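Diaminopimelate decarboxylase (Methanocaldococcus jannaschii, PDB 1TWI) catalyses the pyridoxal phosphate-dependent decarboxylation of meso-diaminopimelate to L-lysine, the closing step of lysine biosynthesis by the diaminopimelate pathway. Local coordinates at residues S105-N111 against A126-N132; A153-I159 against V202-H208; Y66-A70 against E94-A98. One frame throughout, in Å; residues are numbered along the deposited sequence.

Contact 1 of 3, residues S105-N111 against A126-N132; sequences SKKIVFN and ANIRAFN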
loop_
_atom_site.group_PDB
_atom_site.type_symbol
_atom_site.label_atom_id
_atom_site.label_comp_id
_atom_site.label_asym_id
_atom_site.label_seq_id
_atom_site.Cartn_x
_atom_site.Cartn_y
_atom_site.Cartn_z
ATOM N N SER A 105 1.470 -16.323 26.532
ATOM C CA SER A 105 1.865 -14.976 26.832
ATOM C C SER A 105 3.363 -14.806 27.096
ATOM O O SER A 105 3.932 -13.796 26.749
ATOM C CB SER A 105 1.056 -14.482 28.038
ATOM O OG SER A 105 -0.207 -14.083 27.534
ATOM N N LYS A 106 4.015 -15.801 27.674
ATOM C CA LYS A 106 5.432 -15.654 27.920
ATOM C C LYS A 106 6.249 -15.764 26.655
ATOM O O LYS A 106 7.463 -15.721 26.752
ATOM C CB LYS A 106 5.946 -16.690 28.933
ATOM C CG LYS A 106 5.760 -16.292 30.388
ATOM C CD LYS A 106 6.021 -14.772 30.675
ATOM C CE LYS A 106 4.683 -14.032 30.698
ATOM N NZ LYS A 106 4.885 -12.614 31.026
ATOM N N LYS A 107 5.614 -15.987 25.499
ATOM C CA LYS A 107 6.362 -16.013 24.238
ATOM C C LYS A 107 5.901 -14.840 23.366
ATOM O O LYS A 107 6.052 -14.871 22.160
ATOM C CB LYS A 107 6.132 -17.324 23.460
ATOM C CG LYS A 107 6.711 -18.556 24.169
ATOM C CD LYS A 107 6.443 -19.853 23.336
ATOM C CE LYS A 107 7.223 -21.085 23.898
ATOM N NZ LYS A 107 6.953 -22.308 23.064
ATOM N N ILE A 108 5.310 -13.831 23.983
ATOM C CA ILE A 108 4.867 -12.666 23.212
ATOM C C ILE A 108 5.665 -11.421 23.605
ATOM O O ILE A 108 5.724 -11.094 24.804
ATOM C CB ILE A 108 3.348 -12.402 23.444
ATOM C CG1 ILE A 108 2.525 -13.579 22.868
ATOM C CG2 ILE A 108 2.898 -11.124 22.669
ATOM C CD1 ILE A 108 0.976 -13.470 23.140
ATOM N N VAL A 109 6.273 -10.744 22.613
ATOM C CA VAL A 109 6.972 -9.473 22.895
ATOM C C VAL A 109 6.258 -8.429 22.038
ATOM O O VAL A 109 5.787 -8.707 20.926
ATOM C CB VAL A 109 8.522 -9.489 22.561
ATOM C CG1 VAL A 109 9.252 -10.441 23.616
ATOM C CG2 VAL A 109 8.780 -9.985 21.133
ATOM N N PHE A 110 6.165 -7.229 22.584
ATOM C CA PHE A 110 5.432 -6.125 21.925
ATOM C C PHE A 110 6.399 -4.995 21.513
ATOM O O PHE A 110 7.016 -4.358 22.363
ATOM C CB PHE A 110 4.378 -5.600 22.948
ATOM C CG PHE A 110 3.254 -4.779 22.336
ATOM C CD1 PHE A 110 3.429 -4.099 21.132
ATOM C CD2 PHE A 110 2.039 -4.642 23.026
ATOM C CE1 PHE A 110 2.421 -3.263 20.595
ATOM C CE2 PHE A 110 1.017 -3.833 22.520
ATOM C CZ PHE A 110 1.206 -3.123 21.287
ATOM N N ASN A 111 6.583 -4.804 20.212
ATOM C CA ASN A 111 7.441 -3.736 19.655
ATOM C C ASN A 111 6.572 -2.598 19.173
ATOM O O ASN A 111 5.376 -2.785 18.936
ATOM C CB ASN A 111 8.199 -4.256 18.404
ATOM C CG ASN A 111 9.380 -5.084 18.769
ATOM O OD1 ASN A 111 10.260 -4.591 19.438
ATOM N ND2 ASN A 111 9.405 -6.370 18.345
ATOM N N ALA A 126 -2.894 -9.102 29.310
ATOM C CA ALA A 126 -2.519 -10.387 28.710
ATOM C C ALA A 126 -1.211 -10.922 29.287
ATOM O O ALA A 126 -0.800 -12.019 28.915
ATOM C CB ALA A 126 -2.366 -10.259 27.212
ATOM N N ASN A 127 -0.551 -10.143 30.135
ATOM C CA ASN A 127 0.716 -10.527 30.805
ATOM C C ASN A 127 1.782 -11.026 29.804
ATOM O O ASN A 127 2.386 -12.123 29.964
ATOM C CB ASN A 127 0.409 -11.596 31.890
ATOM C CG ASN A 127 1.618 -11.920 32.802
ATOM O OD1 ASN A 127 2.425 -11.043 33.207
ATOM N ND2 ASN A 127 1.726 -13.190 33.144
ATOM N N ILE A 128 2.011 -10.214 28.771
ATOM C CA ILE A 128 2.979 -10.565 27.747
ATOM C C ILE A 128 4.366 -10.629 28.388
ATOM O O ILE A 128 4.626 -10.018 29.450
ATOM C CB ILE A 128 2.966 -9.533 26.605
ATOM C CG1 ILE A 128 3.184 -8.107 27.142
ATOM C CG2 ILE A 128 1.631 -9.611 25.842
ATOM C CD1 ILE A 128 3.303 -7.050 25.965
ATOM N N ARG A 129 5.252 -11.376 27.769
ATOM C CA ARG A 129 6.636 -11.487 28.258
ATOM C C ARG A 129 7.310 -10.096 28.438
ATOM O O ARG A 129 8.017 -9.837 29.416
ATOM C CB ARG A 129 7.452 -12.301 27.250
ATOM C CG ARG A 129 8.818 -12.749 27.850
ATOM C CD ARG A 129 9.764 -13.350 26.733
ATOM N NE ARG A 129 10.996 -13.800 27.380
ATOM C CZ ARG A 129 11.150 -14.964 28.014
ATOM N NH1 ARG A 129 12.317 -15.252 28.597
ATOM N NH2 ARG A 129 10.163 -15.867 28.033
ATOM N N ALA A 130 7.108 -9.213 27.468
ATOM C CA ALA A 130 7.668 -7.868 27.564
ATOM C C ALA A 130 7.194 -6.880 26.529
ATOM O O ALA A 130 6.850 -7.254 25.403
ATOM C CB ALA A 130 9.196 -7.895 27.452
ATOM N N PHE A 131 7.195 -5.615 26.934
ATOM C CA PHE A 131 7.018 -4.536 25.984
ATOM C C PHE A 131 8.523 -4.210 25.642
ATOM O O PHE A 131 9.349 -4.023 26.576
ATOM C CB PHE A 131 6.467 -3.296 26.673
ATOM C CG PHE A 131 5.010 -3.411 27.031
ATOM C CD1 PHE A 131 4.026 -3.080 26.110
ATOM C CD2 PHE A 131 4.633 -3.882 28.302
ATOM C CE1 PHE A 131 2.677 -3.208 26.439
ATOM C CE2 PHE A 131 3.267 -4.023 28.662
ATOM C CZ PHE A 131 2.291 -3.681 27.728
ATOM N N ASN A 132 8.879 -4.133 24.349
ATOM C CA ASN A 132 10.236 -3.713 23.977
ATOM C C ASN A 132 10.094 -2.196 23.867
ATOM O O ASN A 132 9.628 -1.677 22.854
ATOM C CB ASN A 132 10.646 -4.328 22.629
ATOM C CG ASN A 132 10.839 -5.854 22.708
ATOM O OD1 ASN A 132 11.068 -6.413 23.793
ATOM N ND2 ASN A 132 10.794 -6.534 21.533
HETATM O O HOH W 1 10.042 -1.978 20.035
#
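Two donors hold the side-chain oxygen of Asn-111. Asn-132 ND2 reaches OD1 at 2.9 Å, above the plane of the Asn-111 amide but within its own, the amides 53° apart. A water donates to OD1, at 2.7 Å, and to Asn-132 O. At the other end of the amide, ND2 donates to Asp-88 and Glu-290, so asparagine suits a place needing both donor and acceptor. Strands 108-110 and 130-133, joined by helix 117-125, form a beta-alpha-beta unit of the TIM barrel; Phe-110 N to Ala-130 O and Asn-132 N to Phe-110 O are its parallel ladder. On the face carrying Phe-110 and Phe-131, the two rings barely overlap, centroids 5.8 Å apart. With CG1 of Ile-128 between backbone N and carbonyl carbon (chi1 55°), CD1 sits over the centre of the Phe-131 ring and 3.5 Å from Phe-110 CB. Before the strands' N-terminal ends, Arg-129 points an NH2 edge at Lys-106 O, nearly straight (167°) and in both the carbonyl and guanidinium planes, at 3.0 Å; NE pairs with Asp-244. Lys-106 puts NZ 2.8 Å from O of Asn-127, the positive-phi residue of the Schellman motif ending the helix, with a weak second bond to Ile-128 O.

Contact 2 of 3, residues A153-I159 against V202-H208; sequences ANVAFRI and VNVVGVH. With PLP (pyridoxal-5'-phosphate), chain E.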
loop_
_atom_site.group_PDB
_atom_site.type_symbol
_atom_site.label_atom_id
_atom_site.label_comp_id
_atom_site.label_asym_id
_atom_site.label_seq_id
_atom_site.Cartn_x
_atom_site.Cartn_y
_atom_site.Cartn_z
ATOM N N ALA A 153 4.449 -4.179 34.928
ATOM C CA ALA A 153 4.712 -4.552 33.517
ATOM C C ALA A 153 6.165 -5.008 33.316
ATOM O O ALA A 153 7.081 -4.453 33.909
ATOM C CB ALA A 153 4.457 -3.343 32.588
ATOM N N ASN A 154 6.369 -6.005 32.469
ATOM C CA ASN A 154 7.710 -6.473 32.157
ATOM C C ASN A 154 8.219 -5.576 31.042
ATOM O O ASN A 154 7.506 -5.394 30.060
ATOM C CB ASN A 154 7.619 -7.927 31.667
ATOM C CG ASN A 154 7.170 -8.853 32.788
ATOM O OD1 ASN A 154 7.695 -8.753 33.888
ATOM N ND2 ASN A 154 6.184 -9.725 32.524
ATOM N N VAL A 155 9.413 -4.987 31.192
ATOM C CA VAL A 155 9.941 -4.134 30.135
ATOM C C VAL A 155 11.340 -4.539 29.683
ATOM O O VAL A 155 12.197 -4.828 30.517
ATOM C CB VAL A 155 9.980 -2.591 30.496
ATOM C CG1 VAL A 155 8.470 -1.991 30.535
ATOM C CG2 VAL A 155 10.672 -2.364 31.853
ATOM N N ALA A 156 11.501 -4.608 28.350
ATOM C CA ALA A 156 12.779 -4.851 27.698
ATOM C C ALA A 156 13.029 -3.476 27.022
ATOM O O ALA A 156 12.137 -2.616 26.990
ATOM C CB ALA A 156 12.640 -5.988 26.639
ATOM N N PHE A 157 14.230 -3.225 26.516
ATOM C CA PHE A 157 14.501 -1.939 25.924
ATOM C C PHE A 157 15.069 -2.110 24.552
ATOM O O PHE A 157 16.052 -2.847 24.374
ATOM C CB PHE A 157 15.511 -1.167 26.837
ATOM C CG PHE A 157 14.941 -0.846 28.176
ATOM C CD1 PHE A 157 14.806 -1.832 29.147
ATOM C CD2 PHE A 157 14.382 0.404 28.396
ATOM C CE1 PHE A 157 14.089 -1.577 30.335
ATOM C CE2 PHE A 157 13.659 0.671 29.584
ATOM C CZ PHE A 157 13.514 -0.300 30.533
ATOM N N ARG A 158 14.463 -1.452 23.566
ATOM C CA ARG A 158 14.983 -1.557 22.191
ATOM C C ARG A 158 16.102 -0.517 22.111
ATOM O O ARG A 158 15.862 0.672 22.241
ATOM C CB ARG A 158 13.903 -1.214 21.148
ATOM C CG ARG A 158 14.455 -1.199 19.732
ATOM C CD ARG A 158 13.353 -1.011 18.660
ATOM N NE ARG A 158 13.915 -1.201 17.312
ATOM C CZ ARG A 158 13.194 -1.288 16.204
ATOM N NH1 ARG A 158 11.869 -1.193 16.267
ATOM N NH2 ARG A 158 13.802 -1.474 15.033
ATOM N N ILE A 159 17.320 -0.983 21.900
ATOM C CA ILE A 159 18.475 -0.093 21.845
ATOM C C ILE A 159 19.055 0.003 20.440
ATOM O O ILE A 159 18.906 -0.928 19.635
ATOM C CB ILE A 159 19.612 -0.626 22.755
ATOM C CG1 ILE A 159 20.036 -2.057 22.286
ATOM C CG2 ILE A 159 19.103 -0.895 24.198
ATOM C CD1 ILE A 159 21.222 -2.689 23.157
ATOM N N VAL A 202 7.421 -1.396 37.016
ATOM C CA VAL A 202 7.935 -2.090 35.817
ATOM C C VAL A 202 9.048 -2.983 36.349
ATOM O O VAL A 202 9.617 -2.710 37.409
ATOM C CB VAL A 202 8.486 -1.119 34.686
ATOM C CG1 VAL A 202 7.361 -0.140 34.215
ATOM C CG2 VAL A 202 9.729 -0.312 35.193
ATOM N N ASN A 203 9.326 -4.034 35.589
ATOM C CA ASN A 203 10.309 -5.036 35.879
ATOM C C ASN A 203 11.180 -5.166 34.623
ATOM O O ASN A 203 10.680 -5.604 33.568
ATOM C CB ASN A 203 9.567 -6.351 36.170
ATOM C CG ASN A 203 10.487 -7.536 36.297
ATOM O OD1 ASN A 203 10.315 -8.539 35.577
ATOM N ND2 ASN A 203 11.437 -7.455 37.192
ATOM N N VAL A 204 12.457 -4.790 34.761
ATOM C CA VAL A 204 13.462 -4.815 33.676
ATOM C C VAL A 204 13.834 -6.242 33.356
ATOM O O VAL A 204 14.409 -6.916 34.220
ATOM C CB VAL A 204 14.756 -4.035 34.104
ATOM C CG1 VAL A 204 15.818 -4.114 32.967
ATOM C CG2 VAL A 204 14.413 -2.546 34.347
ATOM N N VAL A 205 13.539 -6.712 32.142
ATOM C CA VAL A 205 13.849 -8.106 31.770
ATOM C C VAL A 205 14.755 -8.306 30.509
ATOM O O VAL A 205 15.123 -9.429 30.205
ATOM C CB VAL A 205 12.564 -8.974 31.465
ATOM C CG1 VAL A 205 11.685 -9.149 32.711
ATOM C CG2 VAL A 205 11.785 -8.355 30.300
ATOM N N GLY A 206 15.103 -7.263 29.771
ATOM C CA GLY A 206 15.968 -7.523 28.626
ATOM C C GLY A 206 16.286 -6.334 27.757
ATOM O O GLY A 206 15.874 -5.186 28.057
ATOM N N VAL A 207 17.055 -6.579 26.695
ATOM C CA VAL A 207 17.371 -5.534 25.710
ATOM C C VAL A 207 16.984 -6.177 24.344
ATOM O O VAL A 207 17.019 -7.394 24.190
ATOM C CB VAL A 207 18.887 -5.162 25.721
ATOM C CG1 VAL A 207 19.269 -4.426 27.064
ATOM C CG2 VAL A 207 19.704 -6.435 25.585
ATOM N N HIS A 208 16.622 -5.348 23.389
ATOM C CA HIS A 208 16.166 -5.780 22.062
ATOM C C HIS A 208 16.867 -4.896 21.032
ATOM O O HIS A 208 17.264 -3.735 21.316
ATOM C CB HIS A 208 14.640 -5.557 21.983
ATOM C CG HIS A 208 14.080 -5.598 20.595
ATOM N ND1 HIS A 208 13.865 -4.467 19.846
ATOM C CD2 HIS A 208 13.669 -6.637 19.827
ATOM C CE1 HIS A 208 13.333 -4.803 18.680
ATOM N NE2 HIS A 208 13.200 -6.119 18.644
HETATM N N1 PLP E . 11.407 -7.207 14.505
HETATM C C2 PLP E . 11.102 -5.876 14.279
HETATM C C2A PLP E . 11.244 -4.921 15.488
HETATM C C3 PLP E . 10.671 -5.519 13.004
HETATM O O3 PLP E . 10.379 -4.206 12.818
HETATM C C4 PLP E . 10.573 -6.400 11.959
HETATM C C4A PLP E . 10.079 -5.888 10.564
HETATM O O4A PLP E . 9.572 -4.811 10.547
HETATM C C5 PLP E . 10.885 -7.761 12.179
HETATM C C6 PLP E . 11.307 -8.111 13.452
HETATM C C5A PLP E . 10.842 -8.881 11.149
HETATM O O4P PLP E . 11.707 -8.613 10.015
HETATM P P PLP E . 11.933 -9.691 8.874
HETATM O O1P PLP E . 12.838 -9.007 7.934
HETATM O O2P PLP E . 10.575 -9.934 8.279
HETATM O O3P PLP E . 12.531 -10.881 9.476
#
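Arg-158 runs alongside His-208 with its guanidinium almost perpendicular to the imidazole, the planes 88° apart. The two are paired in the ladder, and with CG anti to the backbone N in both (chi1 175° in Arg-158), the side chains run the same way. Arg-158 CB starts beside His-208 ND1, and CG comes closer still, 3.3 Å from ND1 at the ring edge. CD then passes ND1 and CE1 about equally, NE lies 3.9 Å from CE1, and at the tip NH1 stands 3.9 Å from the C2A methyl of the pyridoxal phosphate; NH2 makes a weak bond to His-210 O. Strands 153-160 and 202-208 are parallel staves of the TIM barrel whose C-terminal ends carry this pair to the cofactor. Their ladder is interrupted near Ala-156: Val-155 O takes Val-205 N at 2.8 Å, but Phe-157 N goes to Gly-206 O, leaving one extra residue in 202-208, as in a beta bulge. Gly-206, fully extended and without a side chain, fits close against Ala-156. On the helix-covered side, Phe-157 CE1 meets Val-204 CG1 at 4.0 Å. The arginine turns methylenes, not N-H groups, to His-208 ND1, a buried nitrogen with no polar partner in the model; Glu-290 anchors the ring through NE2. Contact with the cofactor methyl is van der Waals: C2A lies over a guanidinium face and at the imidazole edge.

Contact 3 of 3, residues Y66-A70 against E94-A98; sequences YAYKA and ELYIA. With PLP (pyridoxal-5'-phosphate), chain E.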
loop_
_atom_site.group_PDB
_atom_site.type_symbol
_atom_site.label_atom_id
_atom_site.label_comp_id
_atom_site.label_asym_id
_atom_site.label_seq_id
_atom_site.Cartn_x
_atom_site.Cartn_y
_atom_site.Cartn_z
ATOM N N TYR A 66 7.804 -14.929 16.099
ATOM C CA TYR A 66 7.450 -14.642 14.702
ATOM C C TYR A 66 6.924 -13.227 14.512
ATOM O O TYR A 66 6.048 -12.797 15.227
ATOM C CB TYR A 66 6.462 -15.720 14.192
ATOM C CG TYR A 66 5.809 -15.371 12.901
ATOM C CD1 TYR A 66 6.555 -15.197 11.732
ATOM C CD2 TYR A 66 4.421 -15.185 12.844
ATOM C CE1 TYR A 66 5.946 -14.843 10.528
ATOM C CE2 TYR A 66 3.796 -14.828 11.646
ATOM C CZ TYR A 66 4.558 -14.653 10.497
ATOM O OH TYR A 66 3.933 -14.229 9.348
ATOM N N ALA A 67 7.479 -12.488 13.562
ATOM C CA ALA A 67 7.017 -11.126 13.379
ATOM C C ALA A 67 5.682 -11.101 12.602
ATOM O O ALA A 67 5.659 -11.293 11.351
ATOM C CB ALA A 67 8.049 -10.327 12.629
ATOM N N TYR A 68 4.596 -10.886 13.344
ATOM C CA TYR A 68 3.254 -10.865 12.775
ATOM C C TYR A 68 3.085 -9.911 11.635
ATOM O O TYR A 68 2.277 -10.162 10.744
ATOM C CB TYR A 68 2.198 -10.515 13.850
ATOM C CG TYR A 68 1.688 -11.741 14.580
ATOM C CD1 TYR A 68 2.531 -12.849 14.777
ATOM C CD2 TYR A 68 0.360 -11.797 15.061
ATOM C CE1 TYR A 68 2.051 -14.010 15.457
ATOM C CE2 TYR A 68 -0.135 -12.942 15.741
ATOM C CZ TYR A 68 0.704 -14.024 15.941
ATOM O OH TYR A 68 0.272 -15.102 16.673
ATOM N N LYS A 69 3.878 -8.851 11.602
ATOM C CA LYS A 69 3.666 -7.858 10.535
ATOM C C LYS A 69 3.873 -8.487 9.168
ATOM O O LYS A 69 3.376 -7.965 8.174
ATOM C CB LYS A 69 4.565 -6.634 10.701
ATOM C CG LYS A 69 6.064 -6.847 10.446
ATOM C CD LYS A 69 6.897 -6.086 11.528
ATOM C CE LYS A 69 7.117 -7.059 12.730
ATOM N NZ LYS A 69 7.726 -6.531 13.936
ATOM N N ALA A 70 4.611 -9.604 9.119
ATOM C CA ALA A 70 4.856 -10.290 7.832
ATOM C C ALA A 70 3.640 -11.019 7.243
ATOM O O ALA A 70 3.489 -11.112 6.014
ATOM C CB ALA A 70 6.033 -11.270 7.969
ATOM N N GLU A 94 -2.394 -7.040 16.350
ATOM C CA GLU A 94 -1.563 -8.230 16.294
ATOM C C GLU A 94 -1.564 -8.940 17.630
ATOM O O GLU A 94 -1.574 -10.170 17.645
ATOM C CB GLU A 94 -0.122 -7.877 15.880
ATOM C CG GLU A 94 -0.057 -7.538 14.346
ATOM C CD GLU A 94 1.354 -7.186 13.851
ATOM O OE1 GLU A 94 2.255 -7.160 14.701
ATOM O OE2 GLU A 94 1.547 -6.932 12.627
ATOM N N LEU A 95 -1.623 -8.199 18.744
ATOM C CA LEU A 95 -1.600 -8.859 20.057
ATOM C C LEU A 95 -2.930 -9.677 20.193
ATOM O O LEU A 95 -2.974 -10.838 20.685
ATOM C CB LEU A 95 -1.511 -7.808 21.166
ATOM C CG LEU A 95 -1.736 -8.405 22.581
ATOM C CD1 LEU A 95 -0.694 -9.524 22.796
ATOM C CD2 LEU A 95 -1.585 -7.331 23.678
ATOM N N TYR A 96 -4.015 -9.055 19.760
ATOM C CA TYR A 96 -5.338 -9.704 19.791
ATOM C C TYR A 96 -5.253 -11.010 18.979
ATOM O O TYR A 96 -5.683 -12.080 19.414
ATOM C CB TYR A 96 -6.343 -8.724 19.142
ATOM C CG TYR A 96 -7.783 -9.111 19.212
ATOM C CD1 TYR A 96 -8.526 -8.788 20.346
ATOM C CD2 TYR A 96 -8.417 -9.738 18.140
ATOM C CE1 TYR A 96 -9.881 -9.083 20.419
ATOM C CE2 TYR A 96 -9.811 -10.038 18.193
ATOM C CZ TYR A 96 -10.511 -9.693 19.359
ATOM O OH TYR A 96 -11.861 -9.949 19.500
ATOM N N ILE A 97 -4.740 -10.926 17.756
ATOM C CA ILE A 97 -4.611 -12.136 16.946
ATOM C C ILE A 97 -3.676 -13.189 17.623
ATOM O O ILE A 97 -3.982 -14.402 17.587
ATOM C CB ILE A 97 -4.088 -11.774 15.508
ATOM C CG1 ILE A 97 -5.169 -11.024 14.726
ATOM C CG2 ILE A 97 -3.713 -13.001 14.744
ATOM C CD1 ILE A 97 -4.553 -10.278 13.510
ATOM N N ALA A 98 -2.556 -12.766 18.217
ATOM C CA ALA A 98 -1.664 -13.740 18.870
ATOM C C ALA A 98 -2.385 -14.483 19.983
ATOM O O ALA A 98 -2.242 -15.716 20.109
ATOM C CB ALA A 98 -0.363 -13.053 19.450
HETATM N N1 PLP E . 11.407 -7.207 14.505
HETATM C C2 PLP E . 11.102 -5.876 14.279
HETATM C C2A PLP E . 11.244 -4.921 15.488
HETATM C C3 PLP E . 10.671 -5.519 13.004
HETATM O O3 PLP E . 10.379 -4.206 12.818
HETATM C C4 PLP E . 10.573 -6.400 11.959
HETATM C C4A PLP E . 10.079 -5.888 10.564
HETATM O O4A PLP E . 9.572 -4.811 10.547
HETATM C C5 PLP E . 10.885 -7.761 12.179
HETATM C C6 PLP E . 11.307 -8.111 13.452
HETATM C C5A PLP E . 10.842 -8.881 11.149
HETATM O O4P PLP E . 11.707 -8.613 10.015
HETATM P P PLP E . 11.933 -9.691 8.874
HETATM O O1P PLP E . 12.838 -9.007 7.934
HETATM O O2P PLP E . 10.575 -9.934 8.279
HETATM O O3P PLP E . 12.531 -10.881 9.476
HETATM O O HOH W 2 0.083 -8.043 10.945
#
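Tyr-68 leans on Glu-94, Ile-97 and Ala-98 where strand 62-67 of the TIM barrel gives way to a 3-10 turn and helix 92-100 packs against it from outside. The apolar contacts are made by Tyr-68 CE2, 3.7 Å from both Ile-97 CG2 and Ala-98 CB; Ile-97 touches it with its CG2 branch, obliquely to the ring. Alanine is small enough to let the phenol sit against the helix backbone, where Tyr-68 OH packs in van der Waals contact 3.2 Å from Ala-98 CA. A second group of contacts involves Glu-94, whose side chain runs past Tyr-68 in the opposite direction, its carboxylate plane 62° from the ring. Extended beyond CG (chi2 -180°), Glu-94 brings CD to 3.4 Å from Tyr-68 CB and OE2 to 3.1 Å from Lys-69 CA. The nearby Lys-69 N is badly angled for a bond to OE2. Instead, a water donates to both OE2 and Tyr-68 O, bridging helix and turn, and OE1 accepts from Val-90 N. The last group centres on Lys-69 and the cofactor. Pyridoxal phosphate can attach to Lys-69 but does not here; chi1 of 70° turns CG over the residue's own backbone, flanked by N and C, and the chain bends away from Glu-94 to a salt bridge of NZ with Asp-88. To one side of the pyridine plane, near its C5 substituent, Ala-67 CB touches C5A at 3.5 Å. Lys-69 CD lies 3.1 Å from the aldehyde oxygen O4A.

Overall arrangement
All three contacts belong to one TIM barrel and follow in series along the chain, contact 3 first, then 1, then 2. Contacts 1 and 2, centres about 10 Å apart, adjoin within the sheet, where strands 130-133 and 153-160 are neighbours and Phe-131 O probably bonds Ala-156 N (2.8 Å). Contacts 1 and 3, about 11 Å apart, meet where Ile-108 and Ile-128 pack on Leu-95. Contacts 2 and 3 do not touch, with nearest atoms about 7 Å apart, yet all three contacts reach the pyridoxal phosphate, contact 1 through Asn-111. Asn-111 links the site: Asp-88 is shared with Lys-69, Glu-290 with His-208. Cys-358 of the second subunit, the predicted proton donor, packs on Asn-111 and Arg-158.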